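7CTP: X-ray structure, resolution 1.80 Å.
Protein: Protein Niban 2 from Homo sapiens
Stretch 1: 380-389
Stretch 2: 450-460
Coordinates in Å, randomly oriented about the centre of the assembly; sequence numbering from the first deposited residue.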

# COMPACT_ATOMS: atom_id res chain seq x y z
N GLY A 380 -36.34 3.38 23.68
CA GLY A 380 -37.03 2.87 22.51
C GLY A 380 -36.09 2.45 21.40
O GLY A 380 -34.90 2.74 21.40
N ILE A 381 -36.69 1.75 20.44
CA ILE A 381 -36.00 1.18 19.29
C ILE A 381 -36.08 2.09 18.06
O ILE A 381 -35.41 1.82 17.06
N ASP A 382 -36.84 3.18 18.15
CA ASP A 382 -37.36 3.83 16.95
C ASP A 382 -36.31 4.65 16.22
O ASP A 382 -36.48 4.94 15.03
N LYS A 383 -35.23 5.05 16.90
CA LYS A 383 -34.17 5.80 16.25
C LYS A 383 -32.95 4.94 15.95
O LYS A 383 -31.88 5.48 15.64
N LEU A 384 -33.10 3.61 16.01
CA LEU A 384 -31.97 2.71 15.81
C LEU A 384 -31.36 2.88 14.43
O LEU A 384 -30.13 2.89 14.29
N GLY A 385 -32.19 3.00 13.39
CA GLY A 385 -31.67 3.16 12.04
C GLY A 385 -30.77 4.37 11.91
O GLY A 385 -29.77 4.34 11.20
N GLU A 386 -31.10 5.45 12.63
CA GLU A 386 -30.27 6.64 12.61
C GLU A 386 -28.94 6.39 13.30
O GLU A 386 -27.89 6.83 12.81
N TYR A 387 -28.95 5.66 14.42
CA TYR A 387 -27.70 5.40 15.13
C TYR A 387 -26.86 4.35 14.40
O TYR A 387 -25.63 4.46 14.36
N MET A 388 -27.51 3.34 13.82
CA MET A 388 -26.78 2.32 13.07
C MET A 388 -26.13 2.89 11.82
O MET A 388 -25.07 2.41 11.40
N GLU A 389 -26.76 3.89 11.20
CA GLU A 389 -26.19 4.50 10.01
C GLU A 389 -24.87 5.20 10.34
O GLU A 389 -23.91 5.13 9.56
N LEU A 450 -25.67 -8.85 13.00
CA LEU A 450 -26.11 -9.71 14.10
C LEU A 450 -27.18 -9.04 14.94
O LEU A 450 -28.09 -9.71 15.45
N LEU A 451 -27.11 -7.71 15.11
CA LEU A 451 -28.14 -7.02 15.87
C LEU A 451 -29.48 -7.09 15.15
O LEU A 451 -30.52 -7.32 15.79
N HIS A 452 -29.49 -6.91 13.83
CA HIS A 452 -30.73 -7.01 13.08
C HIS A 452 -31.34 -8.41 13.23
O HIS A 452 -32.55 -8.55 13.43
N GLN A 453 -30.50 -9.44 13.18
CA GLN A 453 -30.96 -10.81 13.44
C GLN A 453 -31.59 -10.91 14.82
O GLN A 453 -32.70 -11.44 14.98
N GLU A 454 -30.87 -10.44 15.84
CA GLU A 454 -31.35 -10.54 17.22
C GLU A 454 -32.68 -9.81 17.39
O GLU A 454 -33.56 -10.27 18.13
N LEU A 455 -32.84 -8.68 16.70
CA LEU A 455 -34.03 -7.86 16.87
C LEU A 455 -35.27 -8.49 16.24
O LEU A 455 -36.38 -8.04 16.53
N GLY A 456 -35.10 -9.49 15.38
CA GLY A 456 -36.25 -10.24 14.91
C GLY A 456 -36.95 -10.99 16.02
O GLY A 456 -38.06 -11.49 15.83
N LYS A 457 -36.31 -11.09 17.20
CA LYS A 457 -36.96 -11.68 18.36
C LYS A 457 -38.07 -10.78 18.89
O LYS A 457 -39.11 -11.27 19.34
N GLY A 458 -37.86 -9.45 18.86
CA GLY A 458 -38.87 -8.48 19.24
C GLY A 458 -38.33 -7.35 20.09
O GLY A 458 -37.26 -7.47 20.70
N PRO A 459 -39.07 -6.22 20.16
CA PRO A 459 -38.53 -5.03 20.84
C PRO A 459 -38.20 -5.22 22.31
O PRO A 459 -37.19 -4.68 22.79
N THR A 460 -39.03 -5.93 23.07
CA THR A 460 -38.69 -6.18 24.47
C THR A 460 -39.24 -7.55 24.87
O THR A 460 -40.18 -7.69 25.66

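The contact between these two stretches is wholly apolar: no hydrogen bond crosses it, and it buries a modest 231 Å² in all. The helix that begins at Leu384 and the helix that carries Leu450 and Leu451 run nearly antiparallel, at 162°, with axes 13.0 Å apart at their closest. That spacing is too wide for backbones to meet, so long aliphatic side chains must bridge it.

Leu384, in the first turn of its helix, sits at the centre. With chi1 t and chi2 p it extends CD2 toward the partner helix, where CD2 lies 3.4 Å from CD1 of Leu455 and 4.4 Å from CD2 of Leu451. Those two leucines are one helical turn apart and both direct their CA-to-CB bonds toward stretch 1, yet they adopt the two common leucine rotamers: Leu451 is t, p, whereas Leu455 is m, t. Branched, flexible and without polar atoms, leucine suits such a site.

One turn after Leu384, Met388 is m at all three chi angles. This folded, unbranched chain brings SD to 3.9 Å from CD2 of Leu451, so that this one methyl group lies near both Leu384 and Met388.

At the other end, Ile381 precedes the helix, within the type I turn that closes at Leu384. Its chi1 is m and chi2 p, and CD1 reaches CB of Pro459 at 3.5 Å, while CG2 lies 4.5 Å from CD1 of Leu455. Pro459, poorly ordered, offers a compact C-gamma endo ring. It follows Gly458, whose positive phi ends the helical path and would jam a CB against the preceding carbonyl.

Charged side chains stay out of the contact, and four of them pair within their own stretches: Lys383 NZ lies 3.4 Å from Glu386 OE1 in a salt bridge, and Lys457 NZ makes a long one, 3.9 Å, to Glu454 OE2.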

# COMPACT_ATOMS: atom_id res chain seq x y z
CB ILE A 381 -36.60 -0.21 18.96
CG1 ILE A 381 -36.91 -1.00 20.24
CG2 ILE A 381 -35.68 -1.01 18.05
CD1 ILE A 381 -38.31 -0.76 20.83
CB ASP A 382 -38.55 4.71 17.33
CG ASP A 382 -39.62 4.73 16.26
OD1 ASP A 382 -40.82 4.80 16.63
OD2 ASP A 382 -39.27 4.66 15.06
CB LYS A 383 -33.77 7.02 17.10
CG LYS A 383 -34.68 8.24 16.94
CD LYS A 383 -35.19 8.42 15.50
CE LYS A 383 -34.08 8.70 14.50
NZ LYS A 383 -34.30 8.20 13.10
CB LEU A 384 -32.41 1.27 16.02
CG LEU A 384 -31.32 0.22 16.11
CD1 LEU A 384 -30.19 0.68 17.01
CD2 LEU A 384 -31.95 -1.02 16.66
CB GLU A 386 -31.03 7.80 13.27
CG GLU A 386 -30.19 8.98 13.76
CD GLU A 386 -31.05 10.11 14.31
OE1 GLU A 386 -31.94 10.59 13.57
OE2 GLU A 386 -30.86 10.50 15.48
CB TYR A 387 -27.98 4.95 16.56
CG TYR A 387 -28.83 5.92 17.36
CD1 TYR A 387 -28.75 7.29 17.15
CD2 TYR A 387 -29.69 5.45 18.34
CE1 TYR A 387 -29.53 8.18 17.89
CE2 TYR A 387 -30.47 6.32 19.07
CZ TYR A 387 -30.38 7.68 18.85
OH TYR A 387 -31.16 8.55 19.60
CB MET A 388 -27.71 1.16 12.69
CG MET A 388 -28.16 0.30 13.87
SD MET A 388 -26.81 -0.42 14.82
CE MET A 388 -25.82 -1.08 13.51
CB GLU A 389 -27.18 5.48 9.40
CG GLU A 389 -26.87 5.87 7.97
CD GLU A 389 -25.83 6.95 7.87
OE1 GLU A 389 -25.66 7.70 8.86
OE2 GLU A 389 -25.18 7.04 6.81
CB LEU A 450 -24.91 -10.11 14.96
CG LEU A 450 -23.88 -11.01 14.29
CD1 LEU A 450 -23.00 -11.68 15.34
CD2 LEU A 450 -24.56 -12.05 13.40
CB LEU A 451 -27.75 -5.56 16.12
CG LEU A 451 -28.67 -4.73 17.02
CD1 LEU A 451 -28.82 -5.36 18.40
CD2 LEU A 451 -28.18 -3.29 17.13
CB HIS A 452 -30.48 -6.67 11.61
CG HIS A 452 -31.71 -6.65 10.76
ND1 HIS A 452 -32.03 -7.67 9.88
CD2 HIS A 452 -32.70 -5.73 10.64
CE1 HIS A 452 -33.16 -7.37 9.26
NE2 HIS A 452 -33.59 -6.20 9.71
CB GLN A 453 -29.79 -11.79 13.34
CG GLN A 453 -29.16 -11.94 11.98
CD GLN A 453 -27.99 -12.90 12.01
OE1 GLN A 453 -27.66 -13.46 13.06
NE2 GLN A 453 -27.34 -13.10 10.86
CB GLU A 454 -30.30 -9.97 18.17
CG GLU A 454 -30.60 -10.20 19.64
CD GLU A 454 -30.22 -11.59 20.10
OE1 GLU A 454 -30.28 -11.83 21.32
OE2 GLU A 454 -29.84 -12.42 19.25
CB LEU A 455 -33.80 -6.49 16.26
CG LEU A 455 -32.83 -5.62 17.04
CD1 LEU A 455 -32.97 -4.23 16.53
CD2 LEU A 455 -33.14 -5.70 18.51
CB LYS A 457 -35.92 -11.95 19.45
CG LYS A 457 -35.31 -13.35 19.42
CD LYS A 457 -34.25 -13.48 18.33
CE LYS A 457 -33.68 -14.90 18.28
NZ LYS A 457 -32.69 -15.15 19.37
CB PRO A 459 -39.64 -3.98 20.66
CG PRO A 459 -40.86 -4.75 20.28
CD PRO A 459 -40.37 -5.93 19.52
CB THR A 460 -39.18 -5.08 25.41
OG1 THR A 460 -38.94 -3.79 24.82
CG2 THR A 460 -38.44 -5.15 26.74